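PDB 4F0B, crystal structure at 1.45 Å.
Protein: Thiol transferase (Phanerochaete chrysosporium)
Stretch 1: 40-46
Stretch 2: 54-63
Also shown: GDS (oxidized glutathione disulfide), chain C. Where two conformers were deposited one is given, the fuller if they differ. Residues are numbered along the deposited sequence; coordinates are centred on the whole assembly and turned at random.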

# COMPACT_ATOMS: atom_id res chain seq x y z
N THR A 40 19.90 -6.97 -13.46
CA THR A 40 19.74 -5.86 -12.55
C THR A 40 20.26 -4.57 -13.19
O THR A 40 21.36 -4.53 -13.72
N VAL A 41 19.42 -3.54 -13.19
CA VAL A 41 19.79 -2.19 -13.64
C VAL A 41 19.79 -1.34 -12.40
O VAL A 41 18.73 -1.07 -11.82
N LYS A 42 20.97 -0.89 -11.99
CA LYS A 42 21.11 -0.06 -10.82
C LYS A 42 20.81 1.43 -11.17
O LYS A 42 21.45 2.03 -12.02
N MET A 43 19.81 1.99 -10.52
CA MET A 43 19.30 3.32 -10.84
C MET A 43 19.71 4.31 -9.78
O MET A 43 19.61 4.02 -8.58
N SER A 44 20.13 5.49 -10.21
CA SER A 44 20.27 6.60 -9.27
C SER A 44 18.92 7.08 -8.79
O SER A 44 18.01 7.31 -9.59
N ILE A 45 18.80 7.22 -7.47
CA ILE A 45 17.59 7.75 -6.85
C ILE A 45 17.86 9.15 -6.31
O ILE A 45 17.07 9.66 -5.51
N ARG A 46 18.97 9.77 -6.73
CA ARG A 46 19.34 11.08 -6.20
C ARG A 46 18.84 12.22 -7.08
O ARG A 46 19.08 12.23 -8.30
N HIS A 54 21.93 8.57 -17.27
CA HIS A 54 20.85 7.89 -17.99
C HIS A 54 20.00 7.02 -17.03
O HIS A 54 18.77 7.07 -17.04
N ASN A 55 20.68 6.22 -16.20
CA ASN A 55 19.99 5.35 -15.24
C ASN A 55 19.64 6.15 -13.98
O ASN A 55 20.34 6.08 -12.97
N GLN A 56 18.56 6.92 -14.08
CA GLN A 56 18.13 7.83 -13.03
C GLN A 56 16.60 7.80 -13.05
O GLN A 56 15.99 7.80 -14.12
N VAL A 57 15.98 7.78 -11.88
CA VAL A 57 14.55 7.48 -11.79
C VAL A 57 13.59 8.46 -12.41
O VAL A 57 12.45 8.08 -12.68
N LYS A 58 14.04 9.70 -12.68
CA LYS A 58 13.15 10.69 -13.30
C LYS A 58 13.34 10.78 -14.82
O LYS A 58 12.69 11.60 -15.48
N SER A 59 14.20 9.92 -15.37
CA SER A 59 14.46 9.92 -16.81
C SER A 59 13.18 9.54 -17.54
O SER A 59 12.45 8.64 -17.11
N ASP A 60 12.89 10.23 -18.63
CA ASP A 60 11.68 9.93 -19.37
C ASP A 60 11.53 8.46 -19.78
O ASP A 60 10.44 7.89 -19.70
N TRP A 61 12.62 7.83 -20.25
CA TRP A 61 12.52 6.43 -20.66
C TRP A 61 12.04 5.55 -19.51
O TRP A 61 11.27 4.60 -19.72
N PHE A 62 12.43 5.89 -18.28
CA PHE A 62 12.05 5.05 -17.16
C PHE A 62 10.62 5.29 -16.75
O PHE A 62 9.96 4.39 -16.22
N LEU A 63 10.10 6.49 -17.00
CA LEU A 63 8.73 6.81 -16.65
C LEU A 63 7.75 5.92 -17.44
O LEU A 63 6.62 5.69 -16.99

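The two stretches meet through a single backbone bridge between Ser-44 and Gln-56, and the side chains of stretch 2 arrange themselves around it. The CA-to-CB bond of His-54 (chi1 t) points away from stretch 1; the end of the side chain comes nearer but makes no contact. Its carbonyl instead organizes its own stretch, accepting a hydrogen bond from Trp-61 NE1 to His-54 O (2.9 Å), while the imidazole makes a weak bond from His-54 ND1 to Asn-55 OD1 (3.1 Å).

Asn-55 is the first residue to point toward stretch 1. In its m rotamer it lies along the end of the strand, with Asn-55 ND2 3.7 Å from CG1 of Val-41 (chi1 t), which points back toward it, and Asn-55 CB lies 3.8 Å from Met-43 SD. A water ties the same amide to the strand, accepting from Asn-55 ND2 (3.0 Å) and donating to Lys-42 O (2.7 Å). The CA-to-CB bond of Lys-42 points away from stretch 2, and its side chain is extended, all t. The Asn-55 backbone anchors the bridge through the nearly straight bond from Ser-44 N to Asn-55 O (2.8 Å).

Gln-56 starts away from stretch 1, but chi1 t and chi2 m bring its end back. Gln-56 CG lies 3.8 Å from Ser-44 OG, and Gln-56 NE2 approaches Arg-46 O to 3.0 Å. Ser-44, also t, uses the same hydroxyl to accept from its own stretch, Arg-46 N to Ser-44 OG (3.1 Å). The other end of the Gln-56 amide supports the type I turn from Gln-56 to Ser-59, with Lys-58 N donating to Gln-56 OE1 (2.8 Å).

Val-57 closes the bridge by donating from Val-57 N to Ser-44 O (3.1 Å). Its CA-to-CB bond points sideways, and in the m rotamer CG1 of Val-57 lies 4.1 Å from Met-43 CB and 4.0 Å from Ile-45 CG2; Ile-45 is in the p rotamer. This apolar cluster borders the oxidized glutathione disulfide, whose O2 is 3.7 Å from Ile-45 CG2 and whose OE3 is 3.7 Å from Val-57 CG2. Lys-58 makes no contact with stretch 1, but Lys-58 CE comes within 3.3 Å of GDS OE3.

Beyond the turn, two aromatic residues receive Met-43. With all three chi angles m, Met-43 brings its methyl group toward stretch 2, placing Met-43 CE 4.0 Å from CZ2 of Trp-61 (chi1 p) in an oblique approach. Phe-62 (chi1 t) points toward stretch 1 and offers a ring face: Met-43 CE lies 3.6 Å from Phe-62 CG and 3.8 Å from the Phe-62 ring centroid, 16° off the ring normal, a CH-pi contact over the face.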

# COMPACT_ATOMS: atom_id res chain seq x y z
CB THR A 40 20.55 -6.10 -11.29
OG1 THR A 40 20.02 -7.26 -10.64
CG2 THR A 40 20.44 -4.88 -10.33
CB VAL A 41 18.82 -1.64 -14.68
CG1 VAL A 41 19.21 -0.21 -15.06
CG2 VAL A 41 18.80 -2.54 -15.91
CB LYS A 42 22.51 -0.25 -10.22
CG LYS A 42 22.64 0.37 -8.84
CD LYS A 42 24.05 0.15 -8.29
CE LYS A 42 24.16 0.65 -6.87
NZ LYS A 42 25.59 0.66 -6.43
CB MET A 43 17.75 3.31 -10.94
CG MET A 43 17.25 2.33 -11.98
SD MET A 43 17.40 2.99 -13.65
CE MET A 43 16.16 4.28 -13.61
CB SER A 44 21.02 7.75 -9.92
OG SER A 44 20.82 8.90 -9.09
CB ILE A 45 17.07 6.85 -5.69
CG1 ILE A 45 18.14 6.74 -4.61
CG2 ILE A 45 16.69 5.49 -6.27
CD1 ILE A 45 17.62 6.12 -3.30
CB ARG A 46 20.86 11.21 -6.10
CG ARG A 46 21.52 10.06 -5.39
CD ARG A 46 22.92 10.41 -5.01
NE ARG A 46 23.66 11.00 -6.11
CZ ARG A 46 24.73 11.78 -5.94
NH1 ARG A 46 25.35 12.31 -6.98
NH2 ARG A 46 25.13 12.09 -4.70
CB HIS A 54 21.41 7.01 -19.14
CG HIS A 54 20.36 6.21 -19.85
ND1 HIS A 54 20.17 4.86 -19.62
CD2 HIS A 54 19.43 6.56 -20.78
CE1 HIS A 54 19.17 4.42 -20.36
NE2 HIS A 54 18.72 5.43 -21.09
CB ASN A 55 20.83 4.12 -14.92
CG ASN A 55 20.91 3.13 -16.09
OD1 ASN A 55 20.10 3.19 -17.02
ND2 ASN A 55 21.87 2.20 -16.03
CB GLN A 56 18.69 9.23 -13.29
CG GLN A 56 18.79 10.10 -12.02
CD GLN A 56 17.45 10.62 -11.52
OE1 GLN A 56 16.56 10.93 -12.31
NE2 GLN A 56 17.31 10.72 -10.21
CB VAL A 57 14.10 7.20 -10.34
CG1 VAL A 57 14.78 5.93 -9.81
CG2 VAL A 57 14.37 8.40 -9.45
CB LYS A 58 13.35 12.07 -12.68
CG LYS A 58 13.11 12.11 -11.14
CD LYS A 58 11.79 11.41 -10.77
CE LYS A 58 11.54 11.52 -9.25
NZ LYS A 58 10.30 10.75 -8.86
CB SER A 59 15.57 8.94 -17.13
OG SER A 59 16.80 9.40 -16.61
CB ASP A 60 11.61 10.85 -20.60
CG ASP A 60 10.28 10.79 -21.27
OD1 ASP A 60 9.32 11.32 -20.68
OD2 ASP A 60 10.18 10.20 -22.37
CB TRP A 61 13.85 5.88 -21.22
CG TRP A 61 14.93 5.73 -20.20
CD1 TRP A 61 15.90 6.65 -19.86
CD2 TRP A 61 15.13 4.61 -19.32
NE1 TRP A 61 16.69 6.16 -18.85
CE2 TRP A 61 16.24 4.90 -18.50
CE3 TRP A 61 14.49 3.37 -19.18
CZ2 TRP A 61 16.72 4.00 -17.53
CZ3 TRP A 61 14.96 2.47 -18.19
CH2 TRP A 61 16.07 2.80 -17.40
CB PHE A 62 13.02 5.24 -16.00
CG PHE A 62 12.73 4.34 -14.81
CD1 PHE A 62 12.90 2.97 -14.92
CD2 PHE A 62 12.32 4.89 -13.59
CE1 PHE A 62 12.65 2.14 -13.82
CE2 PHE A 62 12.07 4.09 -12.49
CZ PHE A 62 12.23 2.70 -12.61
CB LEU A 63 8.47 8.33 -16.83
CG LEU A 63 9.28 9.24 -15.89
CD1 LEU A 63 8.98 10.73 -16.13
CD2 LEU A 63 8.99 8.89 -14.43
N1 GDS C . 5.59 2.79 -2.77
CA1 GDS C . 6.84 2.58 -3.57
C1 GDS C . 7.15 1.06 -3.56
OE1 GDS C . 6.75 0.37 -2.60
OE2 GDS C . 7.76 0.60 -4.54
CB1 GDS C . 8.00 3.32 -2.90
CG1 GDS C . 9.30 3.24 -3.74
CD1 GDS C . 10.31 4.24 -3.20
O1 GDS C . 10.13 4.97 -2.23
N2 GDS C . 11.46 4.34 -3.95
CA2 GDS C . 12.56 5.24 -3.59
C2 GDS C . 12.94 6.07 -4.80
O2 GDS C . 13.01 5.57 -5.95
CB2 GDS C . 13.82 4.50 -3.15
SG2 GDS C . 13.58 3.35 -1.79
N3 GDS C . 13.21 7.36 -4.52
CA3 GDS C . 13.62 8.26 -5.61
C3 GDS C . 12.84 9.52 -5.64
OE3 GDS C . 13.12 10.31 -6.57
OE4 GDS C . 11.95 9.72 -4.77
N4 GDS C . 9.78 5.40 0.60
CA4 GDS C . 8.49 5.41 1.26
C4 GDS C . 7.65 4.11 1.05
OE5 GDS C . 8.23 3.04 0.76
OE6 GDS C . 6.42 4.24 1.19
C5 GDS C . 10.81 6.04 1.15
O5 GDS C . 10.71 6.66 2.24
CA5 GDS C . 12.13 6.01 0.39
N5 GDS C . 12.80 7.32 0.51
CB5 GDS C . 12.95 4.86 1.01
SG5 GDS C . 14.43 4.53 0.05
CA6 GDS C . 12.03 10.91 -1.58
C6 GDS C . 11.50 11.68 -0.35
OE7 GDS C . 10.77 11.07 0.46
OE8 GDS C . 11.80 12.90 -0.28
N6 GDS C . 11.94 11.79 -2.74
CB6 GDS C . 13.51 10.46 -1.35
CG6 GDS C . 13.76 9.40 -0.25
CD6 GDS C . 13.09 8.09 -0.59
O6 GDS C . 12.78 7.73 -1.71
O HOH W 1 23.61 1.80 -13.64